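Local coordinates for MdcD (Pseudomonas aeruginosa, PDB 5VIP), which probably serves as the beta subunit of a biotin-independent malonate decarboxylase, helping to release carbon dioxide from malonyl groups carried on an acyl carrier protein, at residues R11-L16 with V150-G155; L73-G78 with L113-T118; K92-L97 with I133-A138. One frame throughout, in Å; residues are numbered along the deposited sequence.

Interactions 1 and 2 involve the central mixed sheet of a carboxyltransferase-family domain, while interaction 3 joins helices 87-105 and 126-143 packed against it. Along the chain the segments come in the order 11-16, 73-78, 92-97, 113-118, 133-138 and 150-155, so interaction 1 encloses the other two, whose segments alternate. Interactions 1 and 2, centres about 9 Å apart, meet through neighbouring strands 111-115 and 150-153. The centres of interactions 2 and 3 are about 12 Å apart, and Ile-93 packs on Ala-74 and Ile-76. Interactions 1 and 3 lie on opposite sides of the chain's centre, so the contacts link the N-terminal loop, the sheet and the helix layer facing the partner protein.

Interaction 1: R11-L16 with V150-G155; sequences RSFTEL and VAVIAG
Ser-12 opens the loop that follows helix 8-11, its OG accepting the backbone N-H of Glu-15 at 3.2 Å (N to OG) in an ST motif. The next residue, Phe-13, carries the apolar half of the contact. With CG anti to its backbone N (chi1 -177°), the ring reaches across to the end of strand 150-153, and the methyl CB of Ala-154 sits at its edge, near the ring plane, 3.6 Å from Phe-13 CD2. Farther along the ring, Phe-13 CE2 meets Val-152 CG1 obliquely at 4.2 Å. Thr-14 follows within a type I turn from Phe-13 to Leu-16, closed by Leu-16 N to Phe-13 O at 3.0 Å. The two branches of Thr-14 diverge: CG2 lies 3.1 Å from Ala-154 O, whereas OG1 is hydrogen-bonded to Asp-227, whose carboxylate also binds Phe-13 N and Ser-12 OG. Asp-227 thus holds three groups of the loop, and Arg-21 joins the segments through Thr-14 O and Gly-155 O. The Phe-13 ring also packs on Leu-229 and Val-232 of helix 229-242 and on Leu-25 of helix 18-25, at the C-terminal end of strand 150-153.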
ATOM      1  N   ARG B  11      13.649 -23.834 -20.897  1.00 29.06           N
ATOM      2  CA  ARG B  11      14.351 -22.702 -20.293  1.00 29.76           C
ATOM      3  C   ARG B  11      13.413 -21.612 -19.772  1.00 28.92           C
ATOM      4  O   ARG B  11      13.864 -20.689 -19.094  1.00 28.38           O
ATOM      5  CB  ARG B  11      15.327 -22.091 -21.302  1.00 30.25           C
ATOM      6  CG  ARG B  11      16.445 -23.021 -21.712  1.00 34.50           C
ATOM      7  CD  ARG B  11      17.074 -22.579 -23.023  1.00 38.26           C
ATOM      8  NE  ARG B  11      17.835 -21.336 -22.903  1.00 37.61           N
ATOM      9  CZ  ARG B  11      18.632 -20.863 -23.859  1.00 38.17           C
ATOM     10  NH1 ARG B  11      18.763 -21.532 -25.002  1.00 32.86           N
ATOM     11  NH2 ARG B  11      19.298 -19.726 -23.676  1.00 32.72           N
ATOM     12  N   SER B  12      12.117 -21.731 -20.075  1.00 24.61           N
ATOM     13  CA  SER B  12      11.138 -20.678 -19.806  1.00 25.00           C
ATOM     14  C   SER B  12      10.892 -20.463 -18.317  1.00 22.93           C
ATOM     15  O   SER B  12      10.827 -21.418 -17.545  1.00 25.76           O
ATOM     16  CB  SER B  12       9.809 -21.002 -20.497  1.00 28.76           C
ATOM     17  OG  SER B  12       8.738 -20.220 -19.980  1.00 28.54           O
ATOM     18  N   PHE B  13      10.740 -19.205 -17.921  1.00 22.82           N
ATOM     19  CA  PHE B  13      10.420 -18.882 -16.535  1.00 22.70           C
ATOM     20  C   PHE B  13       8.909 -18.800 -16.317  1.00 21.99           C
ATOM     21  O   PHE B  13       8.378 -19.330 -15.339  1.00 22.63           O
ATOM     22  CB  PHE B  13      11.080 -17.562 -16.132  1.00 19.83           C
ATOM     23  CG  PHE B  13      10.857 -17.193 -14.700  1.00 17.47           C
ATOM     24  CD1 PHE B  13      11.558 -17.845 -13.689  1.00 18.07           C
ATOM     25  CD2 PHE B  13       9.956 -16.189 -14.354  1.00 15.09           C
ATOM     26  CE1 PHE B  13      11.366 -17.504 -12.352  1.00 17.27           C
ATOM     27  CE2 PHE B  13       9.746 -15.851 -13.009  1.00 18.22           C
ATOM     28  CZ  PHE B  13      10.459 -16.512 -12.010  1.00 13.81           C
ATOM     29  N   THR B  14       8.210 -18.147 -17.236  1.00 20.45           N
ATOM     30  CA  THR B  14       6.780 -17.911 -17.064  1.00 21.93           C
ATOM     31  C   THR B  14       5.958 -19.207 -17.086  1.00 24.63           C
ATOM     32  O   THR B  14       4.877 -19.263 -16.504  1.00 25.74           O
ATOM     33  CB  THR B  14       6.241 -16.979 -18.143  1.00 27.58           C
ATOM     34  OG1 THR B  14       6.483 -17.572 -19.420  1.00 33.51           O
ATOM     35  CG2 THR B  14       6.937 -15.619 -18.084  1.00 25.99           C
ATOM     36  N   GLU B  15       6.481 -20.239 -17.748  1.00 22.60           N
ATOM     37  CA  GLU B  15       5.830 -21.549 -17.810  1.00 29.65           C
ATOM     38  C   GLU B  15       5.756 -22.234 -16.447  1.00 27.14           C
ATOM     39  O   GLU B  15       4.991 -23.172 -16.269  1.00 25.02           O
ATOM     40  CB  GLU B  15       6.572 -22.480 -18.777  1.00 30.57           C
ATOM     41  CG  GLU B  15       6.339 -22.218 -20.256  1.00 39.58           C
ATOM     42  CD  GLU B  15       7.073 -23.225 -21.153  1.00 47.03           C
ATOM     43  OE1 GLU B  15       7.402 -24.339 -20.671  1.00 50.31           O
ATOM     44  OE2 GLU B  15       7.330 -22.897 -22.336  1.00 50.61           O
ATOM     45  N   LEU B  16       6.583 -21.790 -15.503  1.00 24.98           N
ATOM     46  CA  LEU B  16       6.676 -22.445 -14.197  1.00 22.99           C
ATOM     47  C   LEU B  16       5.583 -21.967 -13.255  1.00 20.73           C
ATOM     48  O   LEU B  16       5.167 -20.807 -13.324  1.00 21.21           O
ATOM     49  CB  LEU B  16       8.046 -22.186 -13.563  1.00 20.29           C
ATOM     50  CG  LEU B  16       9.267 -22.618 -14.381  1.00 24.59           C
ATOM     51  CD1 LEU B  16      10.561 -22.321 -13.633  1.00 23.29           C
ATOM     52  CD2 LEU B  16       9.173 -24.093 -14.703  1.00 23.42           C
ATOM     53  N   VAL B 150      13.687  -7.197  -3.989  1.00 11.22           N
ATOM     54  CA  VAL B 150      13.553  -7.320  -5.427  1.00  9.80           C
ATOM     55  C   VAL B 150      12.183  -7.904  -5.725  1.00 13.66           C
ATOM     56  O   VAL B 150      11.795  -8.902  -5.129  1.00 12.51           O
ATOM     57  CB  VAL B 150      14.658  -8.204  -6.027  1.00 12.25           C
ATOM     58  CG1 VAL B 150      14.428  -8.413  -7.516  1.00 14.05           C
ATOM     59  CG2 VAL B 150      16.032  -7.581  -5.767  1.00 12.09           C
ATOM     60  N   ALA B 151      11.454  -7.259  -6.636  1.00 13.42           N
ATOM     61  CA  ALA B 151      10.162  -7.756  -7.098  1.00 11.08           C
ATOM     62  C   ALA B 151      10.266  -8.194  -8.542  1.00 12.50           C
ATOM     63  O   ALA B 151      10.742  -7.444  -9.392  1.00 13.45           O
ATOM     64  CB  ALA B 151       9.087  -6.686  -6.964  1.00 10.69           C
ATOM     65  N   VAL B 152       9.792  -9.402  -8.808  1.00 12.06           N
ATOM     66  CA  VAL B 152       9.807  -9.977 -10.142  1.00 10.94           C
ATOM     67  C   VAL B 152       8.353 -10.151 -10.586  1.00 15.91           C
ATOM     68  O   VAL B 152       7.543 -10.783  -9.892  1.00 14.31           O
ATOM     69  CB  VAL B 152      10.561 -11.327 -10.164  1.00 13.32           C
ATOM     70  CG1 VAL B 152      10.387 -12.033 -11.488  1.00 14.41           C
ATOM     71  CG2 VAL B 152      12.061 -11.095  -9.845  1.00 12.30           C
ATOM     72  N   ILE B 153       8.024  -9.542 -11.717  1.00 14.48           N
ATOM     73  CA  ILE B 153       6.684  -9.641 -12.296  1.00 14.25           C
ATOM     74  C   ILE B 153       6.859 -10.254 -13.679  1.00 16.85           C
ATOM     75  O   ILE B 153       7.385  -9.607 -14.579  1.00 21.23           O
ATOM     76  CB  ILE B 153       6.004  -8.270 -12.392  1.00 17.77           C
ATOM     77  CG1 ILE B 153       6.033  -7.582 -11.026  1.00 21.49           C
ATOM     78  CG2 ILE B 153       4.579  -8.420 -12.905  1.00 19.52           C
ATOM     79  CD1 ILE B 153       5.973  -6.091 -11.123  1.00 27.65           C
ATOM     80  N   ALA B 154       6.487 -11.513 -13.839  1.00 17.37           N
ATOM     81  CA  ALA B 154       6.822 -12.210 -15.079  1.00 19.30           C
ATOM     82  C   ALA B 154       5.600 -12.562 -15.906  1.00 24.42           C
ATOM     83  O   ALA B 154       5.729 -12.918 -17.076  1.00 26.16           O
ATOM     84  CB  ALA B 154       7.626 -13.482 -14.781  1.00 19.55           C
ATOM     85  N   GLY B 155       4.413 -12.454 -15.323  1.00 19.39           N
ATOM     86  CA  GLY B 155       3.233 -12.952 -15.998  1.00 21.45           C
ATOM     87  C   GLY B 155       3.043 -14.445 -15.745  1.00 24.42           C
ATOM     88  O   GLY B 155       3.916 -15.111 -15.168  1.00 24.64           O
TER

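Interaction 2: L73-G78 with L113-T118; sequences LAAIEG and LLLLET
A first torsion of -164° sets CG of Leu-73 anti to its backbone N, and CG of Leu-113 is likewise anti to its N, so the two side chains lie alongside each other pointing the same way, Leu-73 CD1 being 3.7 Å from Leu-113 CD2. Leu-115 instead has CG anti to its carbonyl carbon; its CD2 reaches back obliquely to Leu-73 CD2, while its CB rests 3.7 Å from Ala-75 CB. These four share one face, and its three leucines touch helix 18-25. On the other face Ala-74 CB meets Leu-114 CD2.

The segments are adjacent parallel strands, 7° apart, of the beta-alpha-beta unit 69-76, 87-105, 111-115 in the central sheet. Ala-74 bonds to the residues on either side of its partner Leu-114: N to Leu-113 O at 2.9 Å, O to Leu-115 N at 2.8 Å. Leu-115 O then takes Ile-76 N at 3.0 Å. Beyond this point regular pairing ends but the chains stay close, and Ile-76 packs across them: CD1 touches Thr-118 CB, and CG2, anti to the backbone N, lies 3.2 Å from Glu-117 O, a buried carbonyl with no partner in the model.

The Glu-117 side chain, bent at chi2 (-61°), leads away from Ile-76. Its OE1 accepts the N-H groups of Ala-154 and Gly-155, and OE2 that of Gly-158. Three backbone donors, with Arg-21 as a distant, weak ionic partner, probably keep this buried carboxylate ionised, tying the segment just after strand 111-115 to the loop after strand 150-153.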
ATOM      1  N   LEU B  73      11.752 -15.965   0.103  1.00 11.28           N
ATOM      2  CA  LEU B  73      11.102 -15.758  -1.175  1.00 12.39           C
ATOM      3  C   LEU B  73       9.614 -15.920  -0.935  1.00 12.57           C
ATOM      4  O   LEU B  73       9.200 -16.904  -0.330  1.00 14.97           O
ATOM      5  CB  LEU B  73      11.628 -16.778  -2.205  1.00 14.61           C
ATOM      6  CG  LEU B  73      11.407 -16.582  -3.697  1.00 15.51           C
ATOM      7  CD1 LEU B  73      12.420 -17.404  -4.497  1.00 16.67           C
ATOM      8  CD2 LEU B  73       9.989 -16.975  -4.079  1.00 15.49           C
ATOM      9  N   ALA B  74       8.809 -14.941  -1.345  1.00 11.87           N
ATOM     10  CA  ALA B  74       7.370 -15.130  -1.338  1.00 13.83           C
ATOM     11  C   ALA B  74       6.890 -15.086  -2.775  1.00 15.45           C
ATOM     12  O   ALA B  74       7.179 -14.132  -3.495  1.00 14.81           O
ATOM     13  CB  ALA B  74       6.662 -14.056  -0.472  1.00 12.75           C
ATOM     14  N   ALA B  75       6.169 -16.123  -3.194  1.00 13.25           N
ATOM     15  CA  ALA B  75       5.677 -16.222  -4.561  1.00 12.05           C
ATOM     16  C   ALA B  75       4.174 -16.470  -4.552  1.00 17.64           C
ATOM     17  O   ALA B  75       3.702 -17.418  -3.930  1.00 19.06           O
ATOM     18  CB  ALA B  75       6.386 -17.327  -5.316  1.00 14.41           C
ATOM     19  N   ILE B  76       3.430 -15.617  -5.246  1.00 15.78           N
ATOM     20  CA  ILE B  76       1.980 -15.768  -5.308  1.00 19.06           C
ATOM     21  C   ILE B  76       1.624 -16.623  -6.510  1.00 19.45           C
ATOM     22  O   ILE B  76       2.160 -16.436  -7.607  1.00 19.15           O
ATOM     23  CB  ILE B  76       1.275 -14.402  -5.382  1.00 19.22           C
ATOM     24  CG1 ILE B  76       1.717 -13.536  -4.198  1.00 20.23           C
ATOM     25  CG2 ILE B  76      -0.245 -14.585  -5.406  1.00 21.06           C
ATOM     26  CD1 ILE B  76       1.238 -12.097  -4.257  1.00 19.93           C
ATOM     27  N   GLU B  77       0.750 -17.592  -6.291  1.00 19.42           N
ATOM     28  CA  GLU B  77       0.301 -18.452  -7.373  1.00 17.34           C
ATOM     29  C   GLU B  77      -0.882 -17.799  -8.079  1.00 24.55           C
ATOM     30  O   GLU B  77      -2.017 -17.854  -7.600  1.00 24.22           O
ATOM     31  CB  GLU B  77      -0.077 -19.839  -6.843  1.00 23.41           C
ATOM     32  CG  GLU B  77      -0.556 -20.807  -7.929  1.00 28.58           C
ATOM     33  CD  GLU B  77       0.433 -20.944  -9.084  1.00 30.85           C
ATOM     34  OE1 GLU B  77       1.420 -21.704  -8.937  1.00 28.50           O
ATOM     35  OE2 GLU B  77       0.221 -20.289 -10.136  1.00 29.85           O
ATOM     36  N   GLY B  78      -0.601 -17.162  -9.209  1.00 20.71           N
ATOM     37  CA  GLY B  78      -1.622 -16.473  -9.976  1.00 25.28           C
ATOM     38  C   GLY B  78      -2.652 -17.400 -10.590  1.00 28.41           C
ATOM     39  O   GLY B  78      -3.730 -16.963 -10.984  1.00 27.41           O
ATOM     40  N   LEU B 113      12.805 -11.673  -1.696  1.00 11.39           N
ATOM     41  CA  LEU B 113      12.488 -11.716  -3.114  1.00 11.05           C
ATOM     42  C   LEU B 113      10.997 -11.994  -3.278  1.00 12.38           C
ATOM     43  O   LEU B 113      10.478 -12.998  -2.751  1.00 11.57           O
ATOM     44  CB  LEU B 113      13.315 -12.796  -3.814  1.00 12.90           C
ATOM     45  CG  LEU B 113      13.062 -13.111  -5.288  1.00 12.96           C
ATOM     46  CD1 LEU B 113      13.312 -11.877  -6.164  1.00 11.97           C
ATOM     47  CD2 LEU B 113      13.956 -14.250  -5.715  1.00 10.99           C
ATOM     48  N   LEU B 114      10.309 -11.094  -3.982  1.00 10.51           N
ATOM     49  CA  LEU B 114       8.856 -11.192  -4.155  1.00 11.19           C
ATOM     50  C   LEU B 114       8.506 -11.518  -5.602  1.00 14.58           C
ATOM     51  O   LEU B 114       8.829 -10.750  -6.507  1.00 12.92           O
ATOM     52  CB  LEU B 114       8.165  -9.878  -3.747  1.00 11.16           C
ATOM     53  CG  LEU B 114       8.416  -9.389  -2.325  1.00 13.71           C
ATOM     54  CD1 LEU B 114       7.718  -8.030  -2.097  1.00 10.73           C
ATOM     55  CD2 LEU B 114       7.900 -10.431  -1.337  1.00 15.99           C
ATOM     56  N   LEU B 115       7.820 -12.642  -5.802  1.00 10.98           N
ATOM     57  CA  LEU B 115       7.304 -13.006  -7.117  1.00 13.92           C
ATOM     58  C   LEU B 115       5.810 -12.680  -7.166  1.00 17.09           C
ATOM     59  O   LEU B 115       4.973 -13.427  -6.638  1.00 15.95           O
ATOM     60  CB  LEU B 115       7.545 -14.491  -7.398  1.00 13.00           C
ATOM     61  CG  LEU B 115       8.877 -14.908  -8.042  1.00 21.66           C
ATOM     62  CD1 LEU B 115      10.099 -14.150  -7.522  1.00 17.29           C
ATOM     63  CD2 LEU B 115       9.093 -16.413  -7.929  1.00 12.94           C
ATOM     64  N   LEU B 116       5.479 -11.566  -7.809  1.00 13.72           N
ATOM     65  CA  LEU B 116       4.145 -10.982  -7.688  1.00 17.82           C
ATOM     66  C   LEU B 116       3.230 -11.274  -8.875  1.00 24.11           C
ATOM     67  O   LEU B 116       3.235 -10.549  -9.871  1.00 27.15           O
ATOM     68  CB  LEU B 116       4.276  -9.467  -7.499  1.00 17.97           C
ATOM     69  CG  LEU B 116       5.075  -9.073  -6.253  1.00 16.90           C
ATOM     70  CD1 LEU B 116       5.159  -7.559  -6.088  1.00 19.34           C
ATOM     71  CD2 LEU B 116       4.467  -9.705  -5.012  1.00 19.49           C
ATOM     72  N   GLU B 117       2.443 -12.338  -8.761  1.00 18.61           N
ATOM     73  CA  GLU B 117       1.420 -12.651  -9.759  1.00 18.58           C
ATOM     74  C   GLU B 117       0.088 -12.549  -9.047  1.00 20.48           C
ATOM     75  O   GLU B 117      -0.319 -13.484  -8.376  1.00 21.77           O
ATOM     76  CB  GLU B 117       1.611 -14.051 -10.345  1.00 19.91           C
ATOM     77  CG  GLU B 117       2.951 -14.249 -11.062  1.00 21.74           C
ATOM     78  CD  GLU B 117       3.119 -13.306 -12.252  1.00 30.73           C
ATOM     79  OE1 GLU B 117       4.220 -12.714 -12.406  1.00 31.97           O
ATOM     80  OE2 GLU B 117       2.153 -13.169 -13.040  1.00 26.61           O
ATOM     81  N   THR B 118      -0.571 -11.405  -9.163  1.00 20.81           N
ATOM     82  CA  THR B 118      -1.729 -11.144  -8.325  1.00 19.37           C
ATOM     83  C   THR B 118      -2.619 -10.060  -8.925  1.00 22.13           C
ATOM     84  O   THR B 118      -2.151  -9.149  -9.622  1.00 19.92           O
ATOM     85  CB  THR B 118      -1.281 -10.745  -6.896  1.00 25.56           C
ATOM     86  OG1 THR B 118      -2.425 -10.586  -6.045  1.00 30.45           O
ATOM     87  CG2 THR B 118      -0.454  -9.452  -6.921  1.00 23.61           C
TER

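Interaction 3: K92-L97 with I133-A138; sequences KIAGAL and IAEIQA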
ATOM      1  N   LYS B  92       1.260 -14.430   5.420  1.00 15.23           N
ATOM      2  CA  LYS B  92       2.469 -15.181   5.069  1.00 17.66           C
ATOM      3  C   LYS B  92       3.512 -14.244   4.459  1.00 14.94           C
ATOM      4  O   LYS B  92       4.691 -14.305   4.794  1.00 15.81           O
ATOM      5  CB  LYS B  92       2.137 -16.323   4.100  1.00 17.74           C
ATOM      6  CG  LYS B  92       1.470 -17.519   4.788  1.00 17.78           C
ATOM      7  CD  LYS B  92       1.038 -18.596   3.795  1.00 20.37           C
ATOM      8  CE  LYS B  92       2.225 -19.403   3.294  1.00 19.37           C
ATOM      9  NZ  LYS B  92       1.817 -20.587   2.466  1.00 18.94           N
ATOM     10  N   ILE B  93       3.067 -13.359   3.574  1.00 15.31           N
ATOM     11  CA  ILE B  93       3.998 -12.451   2.917  1.00 14.03           C
ATOM     12  C   ILE B  93       4.496 -11.406   3.914  1.00 16.05           C
ATOM     13  O   ILE B  93       5.695 -11.186   4.031  1.00 15.23           O
ATOM     14  CB  ILE B  93       3.355 -11.767   1.714  1.00 14.90           C
ATOM     15  CG1 ILE B  93       2.898 -12.816   0.680  1.00 15.66           C
ATOM     16  CG2 ILE B  93       4.338 -10.766   1.074  1.00 15.75           C
ATOM     17  CD1 ILE B  93       2.066 -12.227  -0.455  1.00 16.63           C
ATOM     18  N   ALA B  94       3.570 -10.762   4.624  1.00 15.19           N
ATOM     19  CA  ALA B  94       3.933  -9.736   5.603  1.00 12.50           C
ATOM     20  C   ALA B  94       4.873 -10.296   6.659  1.00 17.50           C
ATOM     21  O   ALA B  94       5.880  -9.673   6.996  1.00 13.60           O
ATOM     22  CB  ALA B  94       2.665  -9.148   6.266  1.00 12.33           C
ATOM     23  N   GLY B  95       4.547 -11.478   7.178  1.00 17.32           N
ATOM     24  CA  GLY B  95       5.345 -12.084   8.227  1.00 15.89           C
ATOM     25  C   GLY B  95       6.734 -12.481   7.767  1.00 15.07           C
ATOM     26  O   GLY B  95       7.694 -12.385   8.527  1.00 18.04           O
ATOM     27  N   ALA B  96       6.849 -12.924   6.521  1.00 15.69           N
ATOM     28  CA  ALA B  96       8.162 -13.271   5.970  1.00 17.23           C
ATOM     29  C   ALA B  96       9.041 -12.019   5.881  1.00 16.12           C
ATOM     30  O   ALA B  96      10.220 -12.049   6.238  1.00 15.74           O
ATOM     31  CB  ALA B  96       8.015 -13.912   4.614  1.00 15.80           C
ATOM     32  N   LEU B  97       8.453 -10.923   5.410  1.00 13.69           N
ATOM     33  CA  LEU B  97       9.177  -9.657   5.317  1.00 13.00           C
ATOM     34  C   LEU B  97       9.545  -9.117   6.691  1.00 13.93           C
ATOM     35  O   LEU B  97      10.624  -8.554   6.876  1.00 16.06           O
ATOM     36  CB  LEU B  97       8.339  -8.628   4.547  1.00 11.09           C
ATOM     37  CG  LEU B  97       8.251  -8.890   3.038  1.00 12.25           C
ATOM     38  CD1 LEU B  97       7.029  -8.218   2.417  1.00 14.77           C
ATOM     39  CD2 LEU B  97       9.519  -8.373   2.374  1.00 15.08           C
ATOM     40  N   ILE B 133      -2.155  -6.106   3.003  1.00 12.74           N
ATOM     41  CA  ILE B 133      -1.372  -5.359   2.031  1.00 13.57           C
ATOM     42  C   ILE B 133      -0.713  -4.156   2.714  1.00 12.52           C
ATOM     43  O   ILE B 133       0.437  -3.836   2.432  1.00 13.76           O
ATOM     44  CB  ILE B 133      -2.238  -4.922   0.831  1.00 13.03           C
ATOM     45  CG1 ILE B 133      -2.582  -6.154  -0.026  1.00 16.07           C
ATOM     46  CG2 ILE B 133      -1.520  -3.878  -0.022  1.00 13.56           C
ATOM     47  CD1 ILE B 133      -3.482  -5.866  -1.224  1.00 19.76           C
ATOM     48  N   ALA B 134      -1.431  -3.496   3.618  1.00 12.71           N
ATOM     49  CA  ALA B 134      -0.827  -2.378   4.339  1.00 12.91           C
ATOM     50  C   ALA B 134       0.340  -2.868   5.202  1.00 14.55           C
ATOM     51  O   ALA B 134       1.353  -2.174   5.344  1.00 15.82           O
ATOM     52  CB  ALA B 134      -1.864  -1.658   5.194  1.00 13.62           C
ATOM     53  N   GLU B 135       0.216  -4.071   5.750  1.00 12.83           N
ATOM     54  CA  GLU B 135       1.291  -4.654   6.554  1.00 14.30           C
ATOM     55  C   GLU B 135       2.472  -5.096   5.707  1.00 14.13           C
ATOM     56  O   GLU B 135       3.620  -4.985   6.139  1.00 14.00           O
ATOM     57  CB  GLU B 135       0.777  -5.849   7.379  1.00 14.78           C
ATOM     58  CG  GLU B 135      -0.063  -5.422   8.574  1.00 19.63           C
ATOM     59  CD  GLU B 135      -0.893  -6.544   9.169  1.00 29.84           C
ATOM     60  OE1 GLU B 135      -0.695  -7.724   8.789  1.00 25.89           O
ATOM     61  OE2 GLU B 135      -1.756  -6.234  10.025  1.00 33.57           O
ATOM     62  N   ILE B 136       2.188  -5.629   4.520  1.00 11.50           N
ATOM     63  CA  ILE B 136       3.238  -5.954   3.563  1.00 11.55           C
ATOM     64  C   ILE B 136       4.005  -4.703   3.158  1.00 13.08           C
ATOM     65  O   ILE B 136       5.241  -4.698   3.101  1.00 10.81           O
ATOM     66  CB  ILE B 136       2.644  -6.637   2.314  1.00 11.57           C
ATOM     67  CG1 ILE B 136       2.100  -8.007   2.721  1.00 12.67           C
ATOM     68  CG2 ILE B 136       3.686  -6.721   1.201  1.00 11.73           C
ATOM     69  CD1 ILE B 136       1.072  -8.595   1.775  1.00 14.74           C
ATOM     70  N   GLN B 137       3.271  -3.631   2.881  1.00 12.31           N
ATOM     71  CA  GLN B 137       3.902  -2.378   2.471  1.00 11.45           C
ATOM     72  C   GLN B 137       4.786  -1.822   3.588  1.00 13.16           C
ATOM     73  O   GLN B 137       5.940  -1.449   3.345  1.00 13.62           O
ATOM     74  CB  GLN B 137       2.842  -1.362   2.038  1.00 11.86           C
ATOM     75  CG  GLN B 137       2.230  -1.748   0.698  1.00 13.78           C
ATOM     76  CD  GLN B 137       1.002  -0.941   0.355  1.00 14.37           C
ATOM     77  OE1 GLN B 137       0.535  -0.135   1.152  1.00 15.20           O
ATOM     78  NE2 GLN B 137       0.470  -1.158  -0.835  1.00 15.78           N
ATOM     79  N   ALA B 138       4.273  -1.831   4.813  1.00 12.82           N
ATOM     80  CA  ALA B 138       5.055  -1.416   5.979  1.00 13.94           C
ATOM     81  C   ALA B 138       6.334  -2.223   6.144  1.00 11.41           C
ATOM     82  O   ALA B 138       7.388  -1.668   6.464  1.00 12.98           O
ATOM     83  CB  ALA B 138       4.211  -1.533   7.265  1.00 13.09           C
TER
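Ile-136 carries most of the contact between the two helices. From its CB the two branches divide: CG1 stands anti to the carbonyl carbon (chi1 -67°), and CG2 anti to the backbone N. CG1 lies over the start of Ala-94, 3.7 Å from Ala-94 N and 3.8 Å from Ala-94 CB, so it rests partly on backbone. The near-extended second torsion, chi2 159°, carries the tip, CD1, on to Ile-93, where it comes within 3.9 Å of CB and close to the CG2 methyl. The other branch turns to the next turn of the facing helix, Ile-136 CG2 meeting Leu-97 CD1 at 3.9 Å. One isoleucine is therefore held by Ile-93, Ala-94 and Leu-97, residues spaced so as to lie along one side of helix 87-105.

The small Ala-94 permits a close approach: its CA is 4.4 Å from that of Ile-136, and the axes of the two segments pass at 8.4 Å. They run in nearly the same direction, inclined by 20°. Beside this apolar centre the CB of Glu-135 touches Ala-94 CB at 4.0 Å, but its extended chain continues to a carboxylate, both of whose oxygens form salt bridges to basic side-chain groups on the chain of another protein.

Ile-93 backs onto Ala-74 and Ile-76 of strand 69-76, and Ile-136 onto Met-163 of helix 162-169. Neighbouring, near-parallel helices packed over a sheet in successive beta-alpha-beta crossovers are characteristic of the crotonase-like fold of carboxyltransferase domains, and here the same helix pair also faces the partner protein.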